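Local atomic coordinates of WbbZ protein (Klebsiella pneumoniae subsp. pneumoniae NTUH-K2044, PDB entry 6X1L), a protein that is of uncharacterised function but belongs to the polysaccharide pyruvyl transferase family, consistent with a role in modifying surface polysaccharide. Residues I68-E79 with K98-Y109. Sequence-based numbering, arbitrary orientation.
Sequences ILIFGGGGNLIE and KVIIMPSTIRGY
With CG trans to the backbone N (chi1 -176°) and an extended chain beyond it, E79 lays its CB over the centre of one face of the Y109 ring, with its CG beyond the rim beside CD1 and CE1; Y109 CG stands anti to its own carbonyl carbon (chi1 -70°), which brings that face against E79. E79 CB sits 3.6 Å from the centroid of the Y109 ring, a CH-pi contact almost on the ring normal, and the carboxylate runs nearly parallel to the ring. Its OE2 accepts the Y109 N-H from above the carboxylate plane (OE2 to N 2.6 Å); Y109 occupies the N-cap position of helix 110-115. The Y109 hydroxyl bonds to Y82 O, and H86 stacks on the ring. Between E79 and the strands, R107 alternates partners: its N donates to L77 O in the carbonyl plane, and its O receives E79 N. L77 is the centre of an inverse gamma turn; its CD1 meets I101 CD1 tip to tip at 4.1 Å. Strands 67-71 and 98-104 are neighbours in the parallel six-stranded sheet of a Rossmann-like domain, joined through helix 84-92 as a beta-alpha-beta unit, in keeping with the GT-B clan. Their ladder runs from L69 N to K98 O, through I100 N to L69 O (2.8 Å) and F71 N to I100 O, to M102 N on F71 O. I70 CD1 lies alongside I100 CD1 at 3.7 Å, and I68 CG2 packs on the same I100 methyl, on the face covered by helix 6-21. There I70 CG2 touches CG of selenomethionine M102 (3.6 Å), whose bent chain leads on to F11 and L15. Past the strands the glycine run G72-G75 follows the second segment closely: G73 CA approaches P103 O, and G74 O takes the T105 N-H at 3.0 Å.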
loop_
_atom_site.group_PDB
_atom_site.type_symbol
_atom_site.label_atom_id
_atom_site.label_comp_id
_atom_site.label_asym_id
_atom_site.label_seq_id
_atom_site.Cartn_x
_atom_site.Cartn_y
_atom_site.Cartn_z
ATOM N N ILE A 68 17.294 -23.346 12.312
ATOM C CA ILE A 68 15.935 -23.761 11.995
ATOM C C ILE A 68 15.341 -22.746 11.028
ATOM O O ILE A 68 15.402 -21.535 11.277
ATOM C CB ILE A 68 15.073 -23.876 13.265
ATOM C CG1 ILE A 68 15.485 -25.111 14.073
ATOM C CG2 ILE A 68 13.597 -23.917 12.909
ATOM C CD1 ILE A 68 14.668 -25.320 15.326
ATOM N N LEU A 69 14.781 -23.234 9.924
ATOM C CA LEU A 69 14.075 -22.366 8.990
ATOM C C LEU A 69 12.649 -22.155 9.482
ATOM O O LEU A 69 11.897 -23.121 9.665
ATOM C CB LEU A 69 14.071 -22.959 7.583
ATOM C CG LEU A 69 13.195 -22.210 6.571
ATOM C CD1 LEU A 69 13.809 -20.862 6.197
ATOM C CD2 LEU A 69 12.939 -23.052 5.329
ATOM N N ILE A 70 12.283 -20.900 9.709
ATOM C CA ILE A 70 10.914 -20.527 10.033
ATOM C C ILE A 70 10.271 -20.107 8.719
ATOM O O ILE A 70 10.593 -19.050 8.165
ATOM C CB ILE A 70 10.854 -19.408 11.074
ATOM C CG1 ILE A 70 11.710 -19.753 12.292
ATOM C CG2 ILE A 70 9.414 -19.132 11.478
ATOM C CD1 ILE A 70 11.214 -20.955 13.085
ATOM N N PHE A 71 9.377 -20.942 8.198
ATOM C CA PHE A 71 8.677 -20.625 6.962
ATOM C C PHE A 71 7.364 -19.934 7.307
ATOM O O PHE A 71 6.516 -20.515 7.996
ATOM C CB PHE A 71 8.433 -21.876 6.122
ATOM C CG PHE A 71 7.871 -21.581 4.763
ATOM C CD1 PHE A 71 8.634 -20.916 3.817
ATOM C CD2 PHE A 71 6.580 -21.955 4.435
ATOM C CE1 PHE A 71 8.120 -20.634 2.566
ATOM C CE2 PHE A 71 6.061 -21.676 3.186
ATOM C CZ PHE A 71 6.831 -21.015 2.250
ATOM N N GLY A 72 7.197 -18.703 6.821
ATOM C CA GLY A 72 6.060 -17.898 7.228
ATOM C C GLY A 72 4.737 -18.550 6.875
ATOM O O GLY A 72 4.632 -19.326 5.925
ATOM N N GLY A 73 3.719 -18.224 7.663
ATOM C CA GLY A 73 2.409 -18.810 7.468
ATOM C C GLY A 73 1.757 -18.349 6.180
ATOM O O GLY A 73 2.202 -17.417 5.513
ATOM N N GLY A 74 0.676 -19.024 5.828
ATOM C CA GLY A 74 -0.080 -18.670 4.647
ATOM C C GLY A 74 -0.751 -19.894 4.056
ATOM O O GLY A 74 -0.831 -20.948 4.681
ATOM N N GLY A 75 -1.227 -19.725 2.828
ATOM C CA GLY A 75 -1.915 -20.781 2.121
ATOM C C GLY A 75 -1.328 -21.038 0.752
ATOM O O GLY A 75 -2.062 -21.294 -0.206
ATOM N N ASN A 76 0.001 -20.982 0.649
ATOM C CA ASN A 76 0.645 -21.204 -0.639
ATOM C C ASN A 76 0.843 -22.687 -0.940
ATOM O O ASN A 76 0.900 -23.076 -2.114
ATOM C CB ASN A 76 1.987 -20.471 -0.688
ATOM C CG ASN A 76 2.553 -20.389 -2.088
ATOM O OD1 ASN A 76 3.292 -21.273 -2.522
ATOM N ND2 ASN A 76 2.212 -19.320 -2.805
ATOM N N LEU A 77 0.937 -23.528 0.092
ATOM C CA LEU A 77 1.204 -24.957 -0.089
ATOM C C LEU A 77 -0.086 -25.687 -0.468
ATOM O O LEU A 77 -0.661 -26.460 0.301
ATOM C CB LEU A 77 1.820 -25.546 1.173
ATOM C CG LEU A 77 3.173 -24.963 1.573
ATOM C CD1 LEU A 77 3.687 -25.611 2.845
ATOM C CD2 LEU A 77 4.161 -25.134 0.437
ATOM N N ILE A 78 -0.532 -25.438 -1.696
ATOM C CA ILE A 78 -1.754 -26.035 -2.223
ATOM C C ILE A 78 -1.429 -26.677 -3.564
ATOM O O ILE A 78 -1.290 -25.976 -4.575
ATOM C CB ILE A 78 -2.886 -25.012 -2.366
ATOM C CG1 ILE A 78 -3.293 -24.496 -0.984
ATOM C CG2 ILE A 78 -4.074 -25.639 -3.086
ATOM C CD1 ILE A 78 -4.407 -23.488 -1.013
ATOM N N GLU A 79 -1.328 -28.006 -3.576
ATOM C CA GLU A 79 -0.985 -28.728 -4.794
ATOM C C GLU A 79 -2.075 -28.548 -5.843
ATOM O O GLU A 79 -3.271 -28.601 -5.542
ATOM C CB GLU A 79 -0.775 -30.212 -4.483
ATOM C CG GLU A 79 -0.328 -31.040 -5.669
ATOM C CD GLU A 79 0.094 -32.442 -5.276
ATOM O OE1 GLU A 79 0.731 -33.122 -6.106
ATOM O OE2 GLU A 79 -0.206 -32.860 -4.136
ATOM N N LYS A 98 15.797 -28.168 11.273
ATOM C CA LYS A 98 14.356 -28.358 11.214
ATOM C C LYS A 98 13.760 -27.277 10.325
ATOM O O LYS A 98 14.370 -26.231 10.093
ATOM C CB LYS A 98 13.699 -28.284 12.600
ATOM C CG LYS A 98 14.117 -29.365 13.573
ATOM C CD LYS A 98 13.613 -30.720 13.128
ATOM C CE LYS A 98 13.955 -31.791 14.148
ATOM N NZ LYS A 98 13.520 -33.127 13.672
ATOM N N VAL A 99 12.556 -27.541 9.830
ATOM C CA VAL A 99 11.761 -26.543 9.126
ATOM C C VAL A 99 10.444 -26.406 9.872
ATOM O O VAL A 99 9.666 -27.366 9.963
ATOM C CB VAL A 99 11.533 -26.906 7.653
ATOM C CG1 VAL A 99 10.428 -26.036 7.065
ATOM C CG2 VAL A 99 12.818 -26.715 6.868
ATOM N N ILE A 100 10.199 -25.219 10.418
ATOM C CA ILE A 100 8.968 -24.919 11.137
ATOM C C ILE A 100 8.043 -24.170 10.190
ATOM O O ILE A 100 8.370 -23.069 9.729
ATOM C CB ILE A 100 9.241 -24.098 12.405
ATOM C CG1 ILE A 100 10.101 -24.894 13.386
ATOM C CG2 ILE A 100 7.931 -23.686 13.057
ATOM C CD1 ILE A 100 10.401 -24.150 14.666
ATOM N N ILE A 101 6.891 -24.765 9.897
ATOM C CA ILE A 101 5.888 -24.132 9.052
ATOM C C ILE A 101 4.911 -23.401 9.966
ATOM O O ILE A 101 4.151 -24.030 10.705
ATOM C CB ILE A 101 5.172 -25.155 8.164
ATOM C CG1 ILE A 101 6.173 -25.810 7.207
ATOM C CG2 ILE A 101 4.040 -24.490 7.393
ATOM C CD1 ILE A 101 5.552 -26.801 6.248
HETATM N N MSE A 102 4.942 -22.072 9.925
HETATM C CA MSE A 102 4.047 -21.249 10.738
HETATM C C MSE A 102 2.589 -21.490 10.305
HETATM O O MSE A 102 2.365 -22.004 9.209
HETATM C CB MSE A 102 4.461 -19.775 10.624
HETATM C CG MSE A 102 5.871 -19.519 11.148
HETATM SE SE MSE A 102 6.081 -19.865 13.078
HETATM C CE MSE A 102 5.566 -18.077 13.705
ATOM N N PRO A 103 1.602 -21.142 11.172
ATOM C CA PRO A 103 0.208 -21.562 10.929
ATOM C C PRO A 103 -0.265 -21.420 9.491
ATOM O O PRO A 103 -0.379 -20.304 8.967
ATOM C CB PRO A 103 -0.588 -20.648 11.866
ATOM C CG PRO A 103 0.333 -20.458 13.023
ATOM C CD PRO A 103 1.723 -20.391 12.439
ATOM N N SER A 104 -0.554 -22.551 8.849
ATOM C CA SER A 104 -0.754 -22.580 7.409
ATOM C C SER A 104 -1.946 -23.449 7.033
ATOM O O SER A 104 -2.402 -24.303 7.801
ATOM C CB SER A 104 0.498 -23.092 6.685
ATOM O OG SER A 104 1.575 -22.180 6.829
ATOM N N THR A 105 -2.443 -23.203 5.823
ATOM C CA THR A 105 -3.419 -24.056 5.160
ATOM C C THR A 105 -2.677 -24.847 4.092
ATOM O O THR A 105 -2.034 -24.260 3.215
ATOM C CB THR A 105 -4.550 -23.229 4.542
ATOM O OG1 THR A 105 -5.425 -22.757 5.577
ATOM C CG2 THR A 105 -5.350 -24.057 3.543
ATOM N N ILE A 106 -2.745 -26.174 4.181
ATOM C CA ILE A 106 -1.991 -27.073 3.317
ATOM C C ILE A 106 -2.971 -28.015 2.635
ATOM O O ILE A 106 -3.866 -28.566 3.286
ATOM C CB ILE A 106 -0.936 -27.864 4.114
ATOM C CG1 ILE A 106 0.034 -26.909 4.811
ATOM C CG2 ILE A 106 -0.186 -28.827 3.209
ATOM C CD1 ILE A 106 1.002 -27.607 5.739
ATOM N N ARG A 107 -2.808 -28.198 1.327
ATOM C CA ARG A 107 -3.641 -29.114 0.555
ATOM C C ARG A 107 -2.738 -29.936 -0.347
ATOM O O ARG A 107 -1.980 -29.374 -1.145
ATOM C CB ARG A 107 -4.684 -28.360 -0.276
ATOM C CG ARG A 107 -5.655 -27.513 0.537
ATOM C CD ARG A 107 -6.615 -28.376 1.351
ATOM N NE ARG A 107 -7.622 -27.566 2.030
ATOM C CZ ARG A 107 -7.523 -27.147 3.288
ATOM N NH1 ARG A 107 -6.463 -27.472 4.017
ATOM N NH2 ARG A 107 -8.485 -26.401 3.818
ATOM N N GLY A 108 -2.814 -31.260 -0.221
ATOM C CA GLY A 108 -2.004 -32.091 -1.084
ATOM C C GLY A 108 -0.537 -32.037 -0.695
ATOM O O GLY A 108 -0.179 -31.818 0.467
ATOM N N TYR A 109 0.324 -32.229 -1.697
ATOM C CA TYR A 109 1.767 -32.346 -1.484
ATOM C C TYR A 109 2.079 -33.417 -0.439
ATOM O O TYR A 109 2.927 -33.237 0.439
ATOM C CB TYR A 109 2.375 -31.000 -1.093
ATOM C CG TYR A 109 2.392 -29.983 -2.216
ATOM C CD1 TYR A 109 2.756 -30.351 -3.505
ATOM C CD2 TYR A 109 2.037 -28.660 -1.989
ATOM C CE1 TYR A 109 2.773 -29.425 -4.537
ATOM C CE2 TYR A 109 2.052 -27.727 -3.014
ATOM C CZ TYR A 109 2.420 -28.117 -4.285
ATOM O OH TYR A 109 2.437 -27.198 -5.307
#